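PDB 1FT5: cytochrome c-554 from Nitrosomonas europaea, which accepts electrons directly from hydroxylamine oxidoreductase in ammonia oxidation and carries four covalently bound hemes for electron transfer. Local coordinates for residues A[78-81]-A[82-85]; A[133-136]-A[137-141]; A[172-175]-A[176-179]. One frame throughout, in Å; residues are numbered along the deposited sequence.

How the interactions relate
The three contacts follow one another along the chain; none nests in or crosses another. Interaction 1 (78-85) closes a short 3-10 turn in the loop between helix 40-45 and helix 88-92. The latter helix carries Cys88, Cys91 and His92 of heme 3. Interaction 2 (133-141) is the end of helix 131-138, which holds heme 4 by two cysteines and a histidine. Interaction 3 (172-179) is a turn after helix 168-171 that delivers His179 to the iron of heme 3. Interactions 2 and 3 are closest, about 6 Å between nearest atoms, and His27 of heme 4 lies near both. Interactions 1 and 3 lie on opposite sides of the chain's centre.

Interaction 1: residues A[78-81]-A[82-85]; sequences SPKP and MLTG
Thr84 places OG1 beside its own backbone N and anti to its carbonyl carbon (chi1 -62°), which turns the hydroxyl back on Lys80. Leu83 sets CG in the same way (chi1 -72°), and its CD1 rests 4.0 Å from Lys80 CB. The backbone makes one 3-10 turn here. Lys80 O accepts from Leu83 N at 2.9 Å. One residue further on, Thr84 N reaches Pro81 O at 3.1 Å. Thr84 OG1 adds a hydrogen bond of 2.8 Å to Lys80 O. The two donors to Lys80 O come from opposite faces of its carbonyl plane. Pro81 suits the start of the turn, as its ring holds phi near the value needed and its nitrogen has no hydrogen to give. Arg8 also holds the turn: its NH1 bonds to Pro81 O, and its backbone bonds to that of Met82. The side chain of Thr84 touches Tyr74 and Met31, and a phosphate ion, probably from the crystallisation liquor, lies about 4 Å from the Thr84 side chain. The turn belongs to the loop leading to helix 88-92. With one backbone donor and one hydroxyl donor on a single carbonyl oxygen, the exit of the turn is held by a side-chain hydrogen bond as well as by backbone ones.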
loop_
_atom_site.group_PDB
_atom_site.type_symbol
_atom_site.label_atom_id
_atom_site.label_comp_id
_atom_site.label_asym_id
_atom_site.label_seq_id
_atom_site.Cartn_x
_atom_site.Cartn_y
_atom_site.Cartn_z
ATOM N N SER A 78 0.476 -5.851 19.690
ATOM C CA SER A 78 0.083 -7.168 19.144
ATOM C C SER A 78 0.229 -7.038 17.641
ATOM O O SER A 78 -0.750 -6.902 16.901
ATOM C CB SER A 78 -1.368 -7.456 19.545
ATOM O OG SER A 78 -1.544 -8.853 19.480
ATOM N N PRO A 79 1.472 -7.106 17.149
ATOM C CA PRO A 79 1.795 -6.946 15.744
ATOM C C PRO A 79 1.525 -8.127 14.843
ATOM O O PRO A 79 2.253 -9.105 14.860
ATOM C CB PRO A 79 3.251 -6.616 15.755
ATOM C CG PRO A 79 3.787 -7.444 16.858
ATOM C CD PRO A 79 2.688 -7.405 17.939
ATOM N N LYS A 80 0.554 -7.957 13.989
ATOM C CA LYS A 80 0.241 -9.059 13.108
ATOM C C LYS A 80 1.151 -9.205 11.895
ATOM O O LYS A 80 1.400 -8.221 11.196
ATOM C CB LYS A 80 -1.169 -8.856 12.544
ATOM C CG LYS A 80 -2.351 -8.978 13.615
ATOM C CD LYS A 80 -3.646 -9.379 12.888
ATOM C CE LYS A 80 -4.845 -9.546 13.785
ATOM N NZ LYS A 80 -5.850 -10.436 13.093
ATOM N N PRO A 81 1.682 -10.416 11.653
ATOM C CA PRO A 81 2.504 -10.587 10.456
ATOM C C PRO A 81 1.771 -10.088 9.199
ATOM O O PRO A 81 2.428 -9.524 8.279
ATOM C CB PRO A 81 2.675 -12.104 10.405
ATOM C CG PRO A 81 2.892 -12.438 11.872
ATOM C CD PRO A 81 1.785 -11.569 12.569
ATOM N N MET A 82 0.466 -10.344 9.090
ATOM C CA MET A 82 -0.253 -9.885 7.898
ATOM C C MET A 82 -0.538 -8.374 7.766
ATOM O O MET A 82 -1.194 -7.923 6.830
ATOM C CB MET A 82 -1.545 -10.708 7.730
ATOM C CG MET A 82 -2.656 -10.347 8.737
ATOM S SD MET A 82 -4.312 -11.149 8.305
ATOM C CE MET A 82 -4.735 -10.662 6.910
ATOM N N LEU A 83 -0.055 -7.611 8.746
ATOM C CA LEU A 83 -0.125 -6.133 8.673
ATOM C C LEU A 83 1.318 -5.607 8.734
ATOM O O LEU A 83 1.490 -4.372 8.823
ATOM C CB LEU A 83 -0.908 -5.540 9.901
ATOM C CG LEU A 83 -2.418 -5.809 9.840
ATOM C CD1 LEU A 83 -3.061 -5.530 11.228
ATOM C CD2 LEU A 83 -3.142 -4.951 8.812
ATOM N N THR A 84 2.330 -6.473 8.699
ATOM C CA THR A 84 3.733 -6.080 8.775
ATOM C C THR A 84 4.260 -5.796 7.404
ATOM O O THR A 84 4.052 -6.587 6.487
ATOM C CB THR A 84 4.557 -7.198 9.458
ATOM O OG1 THR A 84 4.062 -7.377 10.794
ATOM C CG2 THR A 84 5.994 -6.826 9.518
ATOM N N GLY A 85 4.985 -4.676 7.213
ATOM C CA GLY A 85 5.370 -4.308 5.845
ATOM C C GLY A 85 4.223 -3.435 5.276
ATOM O O GLY A 85 3.086 -3.451 5.796
#

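Interaction 2: residues A[133-136]-A[137-141]; sequences RCSA and CHLNY. With HEM (protoporphyrin IX containing Fe), chain H.
Cys134, Cys137 and His138 form a CXXCH heme-binding motif, the signature of c-type cytochromes, at the end of helix 131-138. Cys134 SG is bonded to CAB of the heme at 1.8 Å. Cys137 SG is bonded to CAC at 1.9 Å. His138 NE2 binds the iron at 2.0 Å, and His27 is the other axial ligand. The next shell is the helix backbone. Cys134 O accepts from His138 N at 2.9 Å, with the donor in the carbonyl plane and an N-H...O angle of 168°. It also accepts from Cys137 N at 3.2 Å, but from above that plane. The same oxygen lies at the edge of the His138 ring, in its plane, so one carbonyl meets both the backbone and the side chain of the ligand. Phe166 stacks on the His138 ring, and Ser135 OG bonds to Glu131 O. Asn140 ND2 bonds to Lys150 O, and Asn140 also touches a second heme. Past the motif the chain leaves the helix at Leu139, whose N bonds to Ser135 O at 2.8 Å. Leu139 CD1 lies back over the same residue, 3.8 Å from Ser135 OG.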
loop_
_atom_site.group_PDB
_atom_site.type_symbol
_atom_site.label_atom_id
_atom_site.label_comp_id
_atom_site.label_asym_id
_atom_site.label_seq_id
_atom_site.Cartn_x
_atom_site.Cartn_y
_atom_site.Cartn_z
ATOM N N ARG A 133 -2.728 8.717 0.298
ATOM C CA ARG A 133 -2.088 7.651 1.045
ATOM C C ARG A 133 -0.584 7.571 0.830
ATOM O O ARG A 133 0.178 7.415 1.797
ATOM C CB ARG A 133 -2.728 6.254 0.754
ATOM C CG ARG A 133 -4.061 6.113 1.445
ATOM C CD ARG A 133 -4.710 4.698 1.167
ATOM N NE ARG A 133 -6.104 4.803 1.527
ATOM C CZ ARG A 133 -6.521 4.693 2.775
ATOM N NH1 ARG A 133 -5.586 4.461 3.708
ATOM N NH2 ARG A 133 -7.810 4.895 3.082
ATOM N N CYS A 134 -0.128 7.691 -0.418
ATOM C CA CYS A 134 1.306 7.593 -0.642
ATOM C C CYS A 134 2.007 8.758 0.045
ATOM O O CYS A 134 3.066 8.572 0.659
ATOM C CB CYS A 134 1.763 7.690 -2.100
ATOM S SG CYS A 134 0.801 6.755 -3.364
ATOM N N SER A 135 1.334 9.909 -0.030
ATOM C CA SER A 135 1.902 11.157 0.519
ATOM C C SER A 135 2.031 11.124 2.007
ATOM O O SER A 135 3.007 11.704 2.548
ATOM C CB SER A 135 1.018 12.329 0.140
ATOM O OG SER A 135 0.992 12.467 -1.291
ATOM N N ALA A 136 1.080 10.515 2.699
ATOM C CA ALA A 136 1.144 10.442 4.162
ATOM C C ALA A 136 2.396 9.731 4.694
ATOM O O ALA A 136 2.800 9.928 5.849
ATOM C CB ALA A 136 -0.118 9.767 4.681
ATOM N N CYS A 137 3.012 8.882 3.847
ATOM C CA CYS A 137 4.255 8.240 4.237
ATOM C C CYS A 137 5.456 8.972 3.549
ATOM O O CYS A 137 6.441 9.321 4.214
ATOM C CB CYS A 137 4.316 6.803 3.819
ATOM S SG CYS A 137 3.029 5.875 4.692
ATOM N N HIS A 138 5.346 9.221 2.246
ATOM C CA HIS A 138 6.481 9.729 1.494
ATOM C C HIS A 138 6.742 11.227 1.571
ATOM O O HIS A 138 7.879 11.645 1.345
ATOM C CB HIS A 138 6.294 9.336 0.024
ATOM C CG HIS A 138 6.600 7.913 -0.251
ATOM N ND1 HIS A 138 7.853 7.513 -0.645
ATOM C CD2 HIS A 138 5.843 6.774 -0.137
ATOM C CE1 HIS A 138 7.849 6.177 -0.749
ATOM N NE2 HIS A 138 6.657 5.693 -0.458
ATOM N N LEU A 139 5.725 11.991 1.898
ATOM C CA LEU A 139 5.883 13.466 1.919
ATOM C C LEU A 139 5.597 13.986 3.304
ATOM O O LEU A 139 5.276 15.182 3.481
ATOM C CB LEU A 139 4.909 14.093 0.895
ATOM C CG LEU A 139 5.302 13.839 -0.543
ATOM C CD1 LEU A 139 4.188 14.477 -1.500
ATOM C CD2 LEU A 139 6.636 14.456 -0.858
ATOM N N ASN A 140 5.775 13.126 4.318
ATOM C CA ASN A 140 5.468 13.531 5.683
ATOM C C ASN A 140 6.738 13.966 6.364
ATOM O O ASN A 140 7.392 13.182 7.065
ATOM C CB ASN A 140 4.832 12.380 6.474
ATOM C CG ASN A 140 4.251 12.866 7.763
ATOM O OD1 ASN A 140 3.390 13.743 7.737
ATOM N ND2 ASN A 140 4.670 12.309 8.900
ATOM N N TYR A 141 7.116 15.223 6.080
ATOM C CA TYR A 141 8.312 15.812 6.703
ATOM C C TYR A 141 8.080 17.276 6.887
ATOM O O TYR A 141 7.187 17.854 6.288
ATOM C CB TYR A 141 9.617 15.560 5.917
ATOM C CG TYR A 141 9.597 15.904 4.465
ATOM C CD1 TYR A 141 9.889 17.184 4.025
ATOM C CD2 TYR A 141 9.310 14.916 3.535
ATOM C CE1 TYR A 141 9.891 17.454 2.639
ATOM C CE2 TYR A 141 9.304 15.167 2.221
ATOM C CZ TYR A 141 9.582 16.397 1.766
ATOM O OH TYR A 141 9.586 16.533 0.386
HETATM C CHA HEM H . 9.347 2.729 -0.725
HETATM C CHB HEM H . 6.277 4.549 -4.008
HETATM C CHC HEM H . 2.735 4.225 -0.670
HETATM C CHD HEM H . 6.157 3.586 2.748
HETATM C C1A HEM H . 8.789 3.166 -1.919
HETATM C C2A HEM H . 9.516 3.275 -3.161
HETATM C C3A HEM H . 8.666 3.841 -4.054
HETATM C C4A HEM H . 7.411 4.030 -3.388
HETATM C CMA HEM H . 8.966 4.240 -5.532
HETATM C CAA HEM H . 10.911 2.907 -3.406
HETATM C CBA HEM H . 11.037 1.476 -3.828
HETATM C CGA HEM H . 12.453 0.969 -4.052
HETATM O O1A HEM H . 13.447 1.730 -3.820
HETATM O O2A HEM H . 12.571 -0.189 -4.439
HETATM C C1B HEM H . 5.025 4.663 -3.362
HETATM C C2B HEM H . 3.805 5.047 -4.006
HETATM C C3B HEM H . 2.770 4.840 -3.087
HETATM C C4B HEM H . 3.420 4.377 -1.861
HETATM C CMB HEM H . 3.698 5.596 -5.457
HETATM C CAB HEM H . 1.288 5.076 -3.243
HETATM C CBB HEM H . 0.705 4.427 -4.491
HETATM C C1C HEM H . 3.393 4.051 0.541
HETATM C C2C HEM H . 2.666 4.102 1.767
HETATM C C3C HEM H . 3.635 4.023 2.754
HETATM C C4C HEM H . 4.911 3.839 2.090
HETATM C CMC HEM H . 1.162 4.273 1.901
HETATM C CAC HEM H . 3.482 4.122 4.307
HETATM C CBC HEM H . 2.456 3.133 4.960
HETATM C C1D HEM H . 7.345 3.264 2.059
HETATM C C2D HEM H . 8.516 2.811 2.685
HETATM C C3D HEM H . 9.388 2.486 1.724
HETATM C C4D HEM H . 8.725 2.793 0.495
HETATM C CMD HEM H . 8.741 2.705 4.212
HETATM C CAD HEM H . 10.747 1.855 1.989
HETATM C CBD HEM H . 10.760 0.385 2.417
HETATM C CGD HEM H . 12.092 -0.038 2.861
HETATM O O1D HEM H . 12.999 -0.120 2.046
HETATM O O2D HEM H . 12.223 -0.279 4.053
HETATM N NA HEM H . 7.512 3.632 -2.080
HETATM N NB HEM H . 4.835 4.253 -2.022
HETATM N NC HEM H . 4.759 3.879 0.722
HETATM N ND HEM H . 7.478 3.271 0.710
HETATM FE FE HEM H . 6.146 3.741 -0.684
#

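Interaction 3: residues A[172-175]-A[176-179]; sequences VKEV and KAMH. With HEM (protoporphyrin IX containing Fe), chain G.
Glu174 O receives two backbone donors from the residues that follow. Ala177 N comes to 2.9 Å from it, above the carbonyl plane, with an N-H...O angle of 152°. Met178 N is 3.2 Å from Glu174 O and makes a weak bond at a poorer angle. Met178 N also makes a weak bond with Val175 O. The chain therefore folds into a tight turn just before His179. Ala177 CB lies 3.9 Å from Glu174 CG. Lys176, exposed, bends back, and its NZ forms a salt bridge with Glu174 OE2. The position of that carboxylate oxygen is uncertain, so the bridge carries less weight than the backbone bonds.

Val172 and Met178 give the turn an apolar patch against heme 3. Met178 bends at chi2 (-68°) and again at chi3, and this brings its CE to 3.5 Å from CBC of the heme bound by His179. Val172 CG2 lies 3.6 Å from CMD of the same heme. It also meets Met178 SD at 4.2 Å, the two side chains crossing at a slant. Together they cover part of the rim of this porphyrin. His179 then supplies the axial ligand, with NE2 2.0 Å from the iron of heme 3. His92 binds the same iron, which makes a bis-histidine site. Ala177 and Met178 touch a second heme as well. Ala177 O makes a weak hydrogen bond with ND1 of His27, an axial ligand of heme 4, so the turn reaches the surroundings of two hemes. It lies in the loop between helix 168-171 and strand 188-189, and the His179 side chain packs on Gln18, Ser21 and Trp22 of helix 16-22.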
loop_
_atom_site.group_PDB
_atom_site.type_symbol
_atom_site.label_atom_id
_atom_site.label_comp_id
_atom_site.label_asym_id
_atom_site.label_seq_id
_atom_site.Cartn_x
_atom_site.Cartn_y
_atom_site.Cartn_z
ATOM N N VAL A 172 4.114 6.324 -9.066
ATOM C CA VAL A 172 3.010 5.325 -9.114
ATOM C C VAL A 172 3.116 4.487 -10.368
ATOM O O VAL A 172 2.458 3.441 -10.460
ATOM C CB VAL A 172 1.647 6.030 -9.001
ATOM C CG1 VAL A 172 1.223 6.745 -10.351
ATOM C CG2 VAL A 172 0.542 4.978 -8.613
ATOM N N LYS A 173 4.008 4.893 -11.274
ATOM C CA LYS A 173 4.200 4.119 -12.507
ATOM C C LYS A 173 5.430 3.272 -12.436
ATOM O O LYS A 173 5.872 2.755 -13.437
ATOM C CB LYS A 173 4.260 5.048 -13.757
ATOM C CG LYS A 173 3.049 5.862 -14.000
ATOM C CD LYS A 173 3.007 6.417 -15.476
ATOM C CE LYS A 173 1.710 7.158 -15.751
ATOM N NZ LYS A 173 1.704 7.512 -17.203
ATOM N N GLU A 174 6.001 3.099 -11.249
ATOM C CA GLU A 174 7.157 2.228 -11.064
ATOM C C GLU A 174 6.620 0.886 -10.610
ATOM O O GLU A 174 6.282 0.720 -9.418
ATOM C CB GLU A 174 8.047 2.847 -9.967
ATOM C CG GLU A 174 9.418 2.228 -9.823
ATOM C CD GLU A 174 10.411 2.727 -10.916
ATOM O OE1 GLU A 174 10.499 3.962 -11.249
ATOM O OE2 GLU A 174 11.078 1.843 -11.371
ATOM N N VAL A 175 6.525 -0.083 -11.532
ATOM C CA VAL A 175 5.945 -1.398 -11.140
ATOM C C VAL A 175 6.785 -2.099 -10.125
ATOM O O VAL A 175 6.256 -2.823 -9.268
ATOM C CB VAL A 175 5.731 -2.344 -12.329
ATOM C CG1 VAL A 175 4.635 -1.780 -13.216
ATOM C CG2 VAL A 175 7.037 -2.541 -13.092
ATOM N N LYS A 176 8.092 -1.893 -10.159
ATOM C CA LYS A 176 8.916 -2.586 -9.168
ATOM C C LYS A 176 8.716 -2.025 -7.793
ATOM O O LYS A 176 9.261 -2.584 -6.841
ATOM C CB LYS A 176 10.419 -2.540 -9.493
ATOM C CG LYS A 176 10.704 -3.259 -10.796
ATOM C CD LYS A 176 10.212 -2.408 -11.940
ATOM C CE LYS A 176 10.487 -0.961 -11.610
ATOM N NZ LYS A 176 9.489 -0.078 -12.122
ATOM N N ALA A 177 8.001 -0.918 -7.668
ATOM C CA ALA A 177 7.733 -0.378 -6.359
ATOM C C ALA A 177 6.263 -0.589 -5.920
ATOM O O ALA A 177 5.983 -0.466 -4.732
ATOM C CB ALA A 177 8.041 1.086 -6.316
ATOM N N MET A 178 5.380 -0.920 -6.873
ATOM C CA MET A 178 3.966 -1.187 -6.576
ATOM C C MET A 178 3.864 -2.751 -6.556
ATOM O O MET A 178 3.917 -3.417 -5.534
ATOM C CB MET A 178 3.045 -0.573 -7.714
ATOM C CG MET A 178 3.215 0.938 -8.003
ATOM S SD MET A 178 2.633 1.966 -6.593
ATOM C CE MET A 178 4.272 2.054 -5.699
ATOM N N HIS A 179 3.636 -3.287 -7.754
ATOM C CA HIS A 179 3.623 -4.720 -8.053
ATOM C C HIS A 179 3.285 -4.706 -9.552
ATOM O O HIS A 179 2.792 -3.731 -10.085
ATOM C CB HIS A 179 2.567 -5.574 -7.283
ATOM C CG HIS A 179 1.175 -5.051 -7.325
ATOM N ND1 HIS A 179 0.361 -5.065 -8.444
ATOM C CD2 HIS A 179 0.449 -4.431 -6.366
ATOM C CE1 HIS A 179 -0.786 -4.445 -8.098
ATOM N NE2 HIS A 179 -0.769 -4.037 -6.824
HETATM C CHA HEM G . -3.732 -2.367 -8.792
HETATM C CHB HEM G . -4.000 -6.133 -5.704
HETATM C CHC HEM G . -0.593 -3.984 -2.922
HETATM C CHD HEM G . -0.861 -0.008 -5.692
HETATM C C1A HEM G . -4.052 -3.593 -8.191
HETATM C C2A HEM G . -4.967 -4.539 -8.746
HETATM C C3A HEM G . -5.067 -5.566 -7.885
HETATM C C4A HEM G . -4.200 -5.292 -6.785
HETATM C CMA HEM G . -5.933 -6.835 -8.008
HETATM C CAA HEM G . -5.729 -4.392 -10.112
HETATM C CBA HEM G . -5.012 -5.235 -11.248
HETATM C CGA HEM G . -3.507 -4.894 -11.403
HETATM O O1A HEM G . -3.215 -3.741 -11.636
HETATM O O2A HEM G . -2.689 -5.800 -11.260
HETATM C C1B HEM G . -3.090 -5.856 -4.640
HETATM C C2B HEM G . -2.822 -6.775 -3.572
HETATM C C3B HEM G . -1.824 -6.201 -2.800
HETATM C C4B HEM G . -1.531 -4.930 -3.451
HETATM C CMB HEM G . -3.515 -8.125 -3.380
HETATM C CAB HEM G . -1.116 -6.679 -1.570
HETATM C CBB HEM G . -0.355 -8.003 -1.822
HETATM C C1C HEM G . -0.417 -2.714 -3.466
HETATM C C2C HEM G . 0.415 -1.739 -2.850
HETATM C C3C HEM G . 0.297 -0.634 -3.550
HETATM C C4C HEM G . -0.553 -0.895 -4.673
HETATM C CMC HEM G . 1.263 -1.933 -1.574
HETATM C CAC HEM G . 0.942 0.748 -3.222
HETATM C CBC HEM G . 2.423 0.816 -2.938
HETATM C C1D HEM G . -1.646 -0.316 -6.816
HETATM C C2D HEM G . -1.925 0.613 -7.888
HETATM C C3D HEM G . -2.705 -0.089 -8.791
HETATM C C4D HEM G . -2.891 -1.402 -8.221
HETATM C CMD HEM G . -1.512 2.072 -7.951
HETATM C CAD HEM G . -3.397 0.450 -10.035
HETATM C CBD HEM G . -4.855 0.681 -9.780
HETATM C CGD HEM G . -5.755 0.675 -11.031
HETATM O O1D HEM G . -6.967 0.814 -10.829
HETATM O O2D HEM G . -5.223 0.532 -12.130
HETATM N NA HEM G . -3.581 -4.064 -6.993
HETATM N NB HEM G . -2.302 -4.700 -4.566
HETATM N NC HEM G . -0.996 -2.208 -4.580
HETATM N ND HEM G . -2.238 -1.579 -7.008
HETATM FE FE HEM G . -2.260 -3.152 -5.809
#